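Local coordinates for COG0778: Nitroreductase (Streptococcus pneumoniae, PDB 2B67), which probably works as an FMN-dependent oxidoreductase of the nitroreductase family, using a bound flavin to reduce its substrates at the expense of NAD(P)H, at residues A[35-40]-A[46-51]; A[141-146]-A[151-156]. All blocks are in the same frame, centred on the assembly; numbering follows the deposited sequence.

Contact 1. Residues A[35-40]-A[46-51]; sequences IATLAP and QPWKFV. With ACY (acetic acid), chain F.
Thr37 meets Trp48 and Phe50 through its methyl group. Its OG1 sits between the backbone N and the carbonyl carbon (chi1 55°) and turns back to hydrogen-bond Ile33 O, which leaves CG2 directed at the two rings. CG2 reaches Trp48 NE1 at 3.3 Å and Phe50 CE1 at 3.7 Å, coming obliquely to both; the Thr37 and Phe50 side chains run past each other in opposite directions. The far end of the indole is met by the type I turn Ala36–Ala39 and Pro40: Ala39 CB packs on Trp48 CH2 at 4.2 Å, while Ala39 O lies 3.8 Å from Trp48 CH2 at the ring edge. Pro40 O sits in the indole plane, 4.0 Å from Trp48 CH2. One face of the indole is covered from its own segment by Gln46 CA, 3.6 Å above the ring centre. Farther off, Lys49 NZ donates a hydrogen bond to an oxygen of an acetic acid molecule, probably from the crystallisation liquor. Pro40 touches FMN. The contact is chiefly apolar, with a weakly polar C-H at Trp48 CH2 directed between two carbonyl oxygens; Ala39 O also accepts a hydrogen bond from Arg194 of the second subunit.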
ATOM      1  N   ILE A  35      -5.904 -11.061  -8.765  1.00 17.96           N
ATOM      2  CA  ILE A  35      -4.484 -11.122  -8.332  1.00 16.94           C
ATOM      3  C   ILE A  35      -4.187 -10.119  -7.186  1.00 15.83           C
ATOM      4  O   ILE A  35      -3.510 -10.467  -6.211  1.00 16.05           O
ATOM      5  CB  ILE A  35      -3.480 -10.912  -9.526  1.00 17.41           C
ATOM      6  CG1 ILE A  35      -3.561 -12.088 -10.515  1.00 18.36           C
ATOM      7  CG2 ILE A  35      -2.036 -10.811  -9.038  1.00 17.19           C
ATOM      8  CD1 ILE A  35      -2.825 -11.795 -11.837  1.00 16.83           C
ATOM      9  N   ALA A  36      -4.698  -8.888  -7.311  1.00 14.04           N
ATOM     10  CA  ALA A  36      -4.408  -7.818  -6.373  1.00 13.27           C
ATOM     11  C   ALA A  36      -4.837  -8.189  -4.940  1.00 13.80           C
ATOM     12  O   ALA A  36      -4.102  -7.927  -3.995  1.00 13.32           O
ATOM     13  CB  ALA A  36      -5.095  -6.494  -6.801  1.00 12.68           C
ATOM     14  N   THR A  37      -6.018  -8.782  -4.789  1.00 13.54           N
ATOM     15  CA  THR A  37      -6.513  -9.193  -3.440  1.00 14.79           C
ATOM     16  C   THR A  37      -5.762 -10.376  -2.769  1.00 15.62           C
ATOM     17  O   THR A  37      -6.000 -10.681  -1.600  1.00 15.59           O
ATOM     18  CB  THR A  37      -8.017  -9.463  -3.440  1.00 14.78           C
ATOM     19  OG1 THR A  37      -8.344 -10.429  -4.434  1.00 16.47           O
ATOM     20  CG2 THR A  37      -8.746  -8.222  -3.771  1.00 15.67           C
ATOM     21  N   LEU A  38      -4.850 -11.013  -3.498  1.00 15.14           N
ATOM     22  CA  LEU A  38      -3.875 -11.923  -2.859  1.00 16.36           C
ATOM     23  C   LEU A  38      -2.983 -11.160  -1.890  1.00 15.43           C
ATOM     24  O   LEU A  38      -2.372 -11.783  -1.021  1.00 15.65           O
ATOM     25  CB  LEU A  38      -3.005 -12.644  -3.897  1.00 15.49           C
ATOM     26  CG  LEU A  38      -3.763 -13.534  -4.883  1.00 17.85           C
ATOM     27  CD1 LEU A  38      -2.808 -14.054  -5.962  1.00 18.13           C
ATOM     28  CD2 LEU A  38      -4.430 -14.718  -4.166  1.00 22.28           C
ATOM     29  N   ALA A  39      -2.957  -9.824  -2.012  1.00 14.12           N
ATOM     30  CA  ALA A  39      -2.257  -8.925  -1.058  1.00 14.23           C
ATOM     31  C   ALA A  39      -2.499  -9.282   0.400  1.00 14.45           C
ATOM     32  O   ALA A  39      -3.634  -9.605   0.750  1.00 13.36           O
ATOM     33  CB  ALA A  39      -2.745  -7.513  -1.236  1.00 14.01           C
ATOM     34  N   PRO A  40      -1.461  -9.121   1.265  1.00 14.62           N
ATOM     35  CA  PRO A  40      -1.698  -9.269   2.695  1.00 14.52           C
ATOM     36  C   PRO A  40      -2.491  -8.047   3.196  1.00 15.04           C
ATOM     37  O   PRO A  40      -2.533  -6.997   2.521  1.00 15.29           O
ATOM     38  CB  PRO A  40      -0.273  -9.259   3.284  1.00 15.20           C
ATOM     39  CG  PRO A  40       0.487  -8.291   2.353  1.00 15.08           C
ATOM     40  CD  PRO A  40      -0.050  -8.749   0.976  1.00 14.39           C
ATOM     41  N   GLN A  46      -8.742  -7.827   4.941  1.00 13.76           N
ATOM     42  CA  GLN A  46      -9.096  -7.537   3.534  1.00 13.25           C
ATOM     43  C   GLN A  46     -10.284  -6.558   3.411  1.00 13.37           C
ATOM     44  O   GLN A  46     -11.331  -6.891   2.864  1.00 14.40           O
ATOM     45  CB  GLN A  46      -9.316  -8.838   2.726  1.00 14.06           C
ATOM     46  CG  GLN A  46     -10.221  -9.874   3.353  1.00 15.05           C
ATOM     47  CD  GLN A  46      -9.988 -11.310   2.801  1.00 13.30           C
ATOM     48  OE1 GLN A  46     -10.204 -11.579   1.625  1.00 13.87           O
ATOM     49  NE2 GLN A  46      -9.590 -12.211   3.670  1.00 13.39           N
ATOM     50  N   PRO A  47     -10.119  -5.340   3.946  1.00 12.83           N
ATOM     51  CA  PRO A  47     -11.260  -4.473   4.181  1.00 13.27           C
ATOM     52  C   PRO A  47     -11.587  -3.599   2.983  1.00 14.00           C
ATOM     53  O   PRO A  47     -11.755  -2.392   3.144  1.00 16.67           O
ATOM     54  CB  PRO A  47     -10.784  -3.620   5.367  1.00 13.69           C
ATOM     55  CG  PRO A  47      -9.284  -3.435   5.101  1.00 13.85           C
ATOM     56  CD  PRO A  47      -8.850  -4.751   4.451  1.00 13.90           C
ATOM     57  N   TRP A  48     -11.689  -4.197   1.801  1.00 14.29           N
ATOM     58  CA  TRP A  48     -11.678  -3.452   0.537  1.00 14.18           C
ATOM     59  C   TRP A  48     -12.835  -3.804  -0.366  1.00 13.78           C
ATOM     60  O   TRP A  48     -13.394  -4.925  -0.313  1.00 13.88           O
ATOM     61  CB  TRP A  48     -10.353  -3.658  -0.239  1.00 14.70           C
ATOM     62  CG  TRP A  48      -9.778  -5.050  -0.265  1.00 14.78           C
ATOM     63  CD1 TRP A  48     -10.330  -6.183  -0.849  1.00 15.70           C
ATOM     64  CD2 TRP A  48      -8.504  -5.453   0.251  1.00 12.54           C
ATOM     65  NE1 TRP A  48      -9.480  -7.264  -0.689  1.00 17.34           N
ATOM     66  CE2 TRP A  48      -8.358  -6.844  -0.013  1.00 14.23           C
ATOM     67  CE3 TRP A  48      -7.479  -4.782   0.925  1.00 11.87           C
ATOM     68  CZ2 TRP A  48      -7.212  -7.554   0.343  1.00 14.43           C
ATOM     69  CZ3 TRP A  48      -6.352  -5.494   1.294  1.00 14.23           C
ATOM     70  CH2 TRP A  48      -6.225  -6.861   1.010  1.00 13.90           C
ATOM     71  N   LYS A  49     -13.193  -2.837  -1.194  1.00 13.23           N
ATOM     72  CA  LYS A  49     -14.291  -2.998  -2.155  1.00 13.77           C
ATOM     73  C   LYS A  49     -13.906  -2.250  -3.422  1.00 11.92           C
ATOM     74  O   LYS A  49     -13.532  -1.075  -3.362  1.00 10.82           O
ATOM     75  CB  LYS A  49     -15.626  -2.461  -1.613  1.00 13.46           C
ATOM     76  CG  LYS A  49     -16.763  -2.643  -2.650  1.00 16.64           C
ATOM     77  CD  LYS A  49     -17.999  -1.749  -2.416  1.00 14.90           C
ATOM     78  CE  LYS A  49     -18.846  -2.322  -1.283  1.00 19.15           C
ATOM     79  NZ  LYS A  49     -19.476  -3.626  -1.646  1.00 21.94           N
ATOM     80  N   PHE A  50     -13.934  -2.960  -4.539  1.00 11.21           N
ATOM     81  CA  PHE A  50     -13.533  -2.422  -5.852  1.00 11.45           C
ATOM     82  C   PHE A  50     -14.765  -2.083  -6.687  1.00 11.94           C
ATOM     83  O   PHE A  50     -15.582  -2.966  -7.053  1.00 12.38           O
ATOM     84  CB  PHE A  50     -12.639  -3.429  -6.589  1.00 11.16           C
ATOM     85  CG  PHE A  50     -11.340  -3.710  -5.885  1.00 12.70           C
ATOM     86  CD1 PHE A  50     -11.297  -4.577  -4.782  1.00 12.46           C
ATOM     87  CD2 PHE A  50     -10.159  -3.080  -6.311  1.00 12.85           C
ATOM     88  CE1 PHE A  50     -10.085  -4.812  -4.106  1.00 16.32           C
ATOM     89  CE2 PHE A  50      -8.952  -3.328  -5.684  1.00 16.52           C
ATOM     90  CZ  PHE A  50      -8.903  -4.182  -4.578  1.00 16.39           C
ATOM     91  N   VAL A  51     -14.928  -0.804  -6.976  1.00 11.74           N
ATOM     92  CA  VAL A  51     -16.056  -0.388  -7.787  1.00 11.86           C
ATOM     93  C   VAL A  51     -15.554  -0.096  -9.207  1.00 13.00           C
ATOM     94  O   VAL A  51     -14.881   0.913  -9.436  1.00 12.35           O
ATOM     95  CB  VAL A  51     -16.820   0.807  -7.150  1.00 11.63           C
ATOM     96  CG1 VAL A  51     -18.008   1.168  -8.018  1.00 10.53           C
ATOM     97  CG2 VAL A  51     -17.313   0.438  -5.722  1.00 11.42           C
TER
HETATM   98  C   ACY F 805     -20.755  -5.601   1.227  1.00 30.90           C
HETATM   99  O   ACY F 805     -21.132  -4.735   0.411  1.00 30.56           O
HETATM  100  OXT ACY F 805     -19.643  -6.169   1.168  1.00 31.00           O
HETATM  101  CH3 ACY F 805     -21.696  -5.967   2.338  1.00 30.92           C

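Contact 2. Residues A[141-146]-A[151-156]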
ATOM      1  N   ASN A 141      -0.666  -3.605  -5.464  1.00 13.01           N
ATOM      2  CA  ASN A 141      -0.738  -4.947  -6.067  1.00 13.65           C
ATOM      3  C   ASN A 141      -1.594  -4.867  -7.351  1.00 13.00           C
ATOM      4  O   ASN A 141      -1.244  -5.453  -8.379  1.00 11.83           O
ATOM      5  CB  ASN A 141      -1.305  -5.965  -5.056  1.00 12.83           C
ATOM      6  CG  ASN A 141      -0.656  -7.355  -5.183  1.00 16.80           C
ATOM      7  OD1 ASN A 141       0.460  -7.495  -5.683  1.00 20.98           O
ATOM      8  ND2 ASN A 141      -1.351  -8.378  -4.714  1.00 17.90           N
ATOM      9  N   LEU A 142      -2.658  -4.063  -7.282  1.00 12.77           N
ATOM     10  CA  LEU A 142      -3.582  -3.854  -8.424  1.00 13.44           C
ATOM     11  C   LEU A 142      -2.915  -3.182  -9.631  1.00 12.61           C
ATOM     12  O   LEU A 142      -3.075  -3.643 -10.769  1.00 12.00           O
ATOM     13  CB  LEU A 142      -4.783  -3.018  -7.991  1.00 13.37           C
ATOM     14  CG  LEU A 142      -5.740  -2.578  -9.111  1.00 15.31           C
ATOM     15  CD1 LEU A 142      -6.289  -3.816  -9.842  1.00 14.69           C
ATOM     16  CD2 LEU A 142      -6.870  -1.688  -8.544  1.00 15.53           C
ATOM     17  N   VAL A 143      -2.183  -2.093  -9.392  1.00 12.83           N
ATOM     18  CA  VAL A 143      -1.528  -1.426 -10.516  1.00 12.92           C
ATOM     19  C   VAL A 143      -0.438  -2.296 -11.161  1.00 13.56           C
ATOM     20  O   VAL A 143      -0.223  -2.248 -12.403  1.00 13.15           O
ATOM     21  CB  VAL A 143      -1.044   0.019 -10.206  1.00 14.23           C
ATOM     22  CG1 VAL A 143      -2.215   0.921  -9.811  1.00 12.23           C
ATOM     23  CG2 VAL A 143       0.038   0.045  -9.184  1.00 14.31           C
ATOM     24  N   LEU A 144       0.245  -3.086 -10.324  1.00 12.37           N
ATOM     25  CA  LEU A 144       1.246  -4.035 -10.824  1.00 13.39           C
ATOM     26  C   LEU A 144       0.606  -5.144 -11.631  1.00 13.24           C
ATOM     27  O   LEU A 144       1.114  -5.502 -12.713  1.00 13.47           O
ATOM     28  CB  LEU A 144       2.096  -4.628  -9.684  1.00 13.43           C
ATOM     29  CG  LEU A 144       3.057  -3.625  -9.040  1.00 13.70           C
ATOM     30  CD1 LEU A 144       3.570  -4.222  -7.700  1.00 15.91           C
ATOM     31  CD2 LEU A 144       4.188  -3.309  -9.991  1.00 12.64           C
ATOM     32  N   ALA A 145      -0.519  -5.661 -11.131  1.00 12.65           N
ATOM     33  CA  ALA A 145      -1.255  -6.681 -11.870  1.00 13.47           C
ATOM     34  C   ALA A 145      -1.736  -6.163 -13.242  1.00 12.87           C
ATOM     35  O   ALA A 145      -1.661  -6.871 -14.232  1.00 14.38           O
ATOM     36  CB  ALA A 145      -2.422  -7.285 -11.021  1.00 11.69           C
ATOM     37  N   LEU A 146      -2.214  -4.925 -13.296  1.00 13.44           N
ATOM     38  CA  LEU A 146      -2.622  -4.276 -14.558  1.00 13.41           C
ATOM     39  C   LEU A 146      -1.440  -4.138 -15.512  1.00 14.61           C
ATOM     40  O   LEU A 146      -1.532  -4.475 -16.729  1.00 14.14           O
ATOM     41  CB  LEU A 146      -3.222  -2.885 -14.264  1.00 12.94           C
ATOM     42  CG  LEU A 146      -4.634  -2.924 -13.632  1.00 14.07           C
ATOM     43  CD1 LEU A 146      -5.128  -1.546 -13.140  1.00 13.22           C
ATOM     44  CD2 LEU A 146      -5.656  -3.573 -14.572  1.00 11.97           C
ATOM     45  N   ILE A 151      -1.525  -3.161 -19.240  1.00 17.80           N
ATOM     46  CA  ILE A 151      -2.546  -2.104 -19.055  1.00 16.82           C
ATOM     47  C   ILE A 151      -1.996  -0.991 -18.141  1.00 15.99           C
ATOM     48  O   ILE A 151      -1.447  -1.275 -17.055  1.00 15.38           O
ATOM     49  CB  ILE A 151      -3.891  -2.689 -18.547  1.00 17.34           C
ATOM     50  CG1 ILE A 151      -4.391  -3.787 -19.524  1.00 17.81           C
ATOM     51  CG2 ILE A 151      -5.001  -1.579 -18.391  1.00 16.53           C
ATOM     52  CD1 ILE A 151      -5.530  -4.665 -18.982  1.00 17.46           C
ATOM     53  N   GLY A 152      -2.117   0.249 -18.608  1.00 14.74           N
ATOM     54  CA  GLY A 152      -1.669   1.447 -17.890  1.00 14.53           C
ATOM     55  C   GLY A 152      -2.696   1.823 -16.834  1.00 14.84           C
ATOM     56  O   GLY A 152      -3.812   1.271 -16.832  1.00 15.13           O
ATOM     57  N   SER A 153      -2.317   2.711 -15.909  1.00 14.43           N
ATOM     58  CA  SER A 153      -3.184   3.145 -14.805  1.00 14.37           C
ATOM     59  C   SER A 153      -2.578   4.361 -14.160  1.00 14.31           C
ATOM     60  O   SER A 153      -1.396   4.632 -14.340  1.00 13.66           O
ATOM     61  CB  SER A 153      -3.325   2.046 -13.729  1.00 13.72           C
ATOM     62  OG  SER A 153      -2.051   1.564 -13.289  1.00 16.73           O
ATOM     63  N   ASN A 154      -3.383   5.081 -13.388  1.00 14.23           N
ATOM     64  CA  ASN A 154      -2.862   6.115 -12.501  1.00 14.25           C
ATOM     65  C   ASN A 154      -3.690   6.114 -11.209  1.00 14.47           C
ATOM     66  O   ASN A 154      -4.904   5.933 -11.273  1.00 14.59           O
ATOM     67  CB  ASN A 154      -2.939   7.474 -13.183  1.00 14.01           C
ATOM     68  CG  ASN A 154      -2.151   8.535 -12.473  1.00 15.76           C
ATOM     69  OD1 ASN A 154      -2.485   9.706 -12.551  1.00 18.12           O
ATOM     70  ND2 ASN A 154      -1.094   8.139 -11.787  1.00 14.03           N
ATOM     71  N   ILE A 155      -3.043   6.322 -10.053  1.00 13.52           N
ATOM     72  CA  ILE A 155      -3.725   6.385  -8.756  1.00 13.77           C
ATOM     73  C   ILE A 155      -3.996   7.882  -8.510  1.00 14.75           C
ATOM     74  O   ILE A 155      -3.078   8.712  -8.623  1.00 15.00           O
ATOM     75  CB  ILE A 155      -2.805   5.780  -7.647  1.00 14.60           C
ATOM     76  CG1 ILE A 155      -2.625   4.274  -7.866  1.00 14.26           C
ATOM     77  CG2 ILE A 155      -3.348   6.025  -6.243  1.00 13.81           C
ATOM     78  CD1 ILE A 155      -1.432   3.660  -7.170  1.00 18.22           C
ATOM     79  N   ILE A 156      -5.250   8.227  -8.225  1.00 13.19           N
ATOM     80  CA  ILE A 156      -5.666   9.610  -8.071  1.00 14.39           C
ATOM     81  C   ILE A 156      -6.234   9.737  -6.674  1.00 14.27           C
ATOM     82  O   ILE A 156      -7.125   8.976  -6.266  1.00 14.38           O
ATOM     83  CB  ILE A 156      -6.763  10.015  -9.140  1.00 13.30           C
ATOM     84  CG1 ILE A 156      -6.148  10.082 -10.540  1.00 15.23           C
ATOM     85  CG2 ILE A 156      -7.447  11.313  -8.796  1.00 11.68           C
ATOM     86  CD1 ILE A 156      -7.235  10.089 -11.653  1.00 15.88           C
TER
HETATM   87  O   HOH W   1      -0.461  -0.011 -14.923  1.00 20.83           O
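Leu146 and Ile151 meet first through the peptide carbonyl of Leu146, the flat group of this contact: Ile151 N stands above its plane, 39° out of it, and donates a hydrogen bond to Leu146 O at 2.8 Å without lying on a lone pair. The bond is fairly straight at N-H (155°), and Ile151 CB packs alongside the same oxygen at 3.5 Å from Leu146 O. Further along, Leu146 CD1 reaches Ser153 CB at 4.1 Å. Val143 is turned so that CG1 lies anti to its carbonyl carbon (chi1 -60°), which brings this one methyl to both Ser153 OG at 3.5 Å and Ile155 CD1 at 3.9 Å; the Val143 and Ile155 side chains meet at about a right angle. A water bridges helix and strand: it donates to Ile151 O at 2.7 Å, is hydrogen-bonded to Ser153 OG at 2.8 Å and makes a weak bond to Val143 O. The segments run nearly antiparallel, as suits a helix whose chain turns back through a short connection into strand 152–156. In its middle, at Asn154 and Ile155, the strand touches FMN. Strand 152–156 flanks strand 174–183, whose Val182 packs against both Leu146 and Ile151, while Ala32 of helix 26–36 adjoins Leu146.

Both segments of contact 1 precede those of contact 2 in the sequence, and the contact centres lie about 13 Å apart. Strands 48–53 and 152–156 are the outermost strands of the chain's four-stranded antiparallel sheet, so the contacts lie at the two outer strands of the sheet within this chain. Helix 124–148 connects them: it carries 141–146, its Val138 packs on Trp48 and Phe50, and Asn141 ND2 probably hydrogen-bonds Ala36 O at 2.9 Å. Beyond strand 48–53 the sheet continues into the second subunit. Both contacts also reach flavin pockets, contact 1 through Pro40 and contact 2 through Asn154 and Ile155. Ile155 packs on Pro40 of the second subunit, consistent with pockets built jointly by both chains.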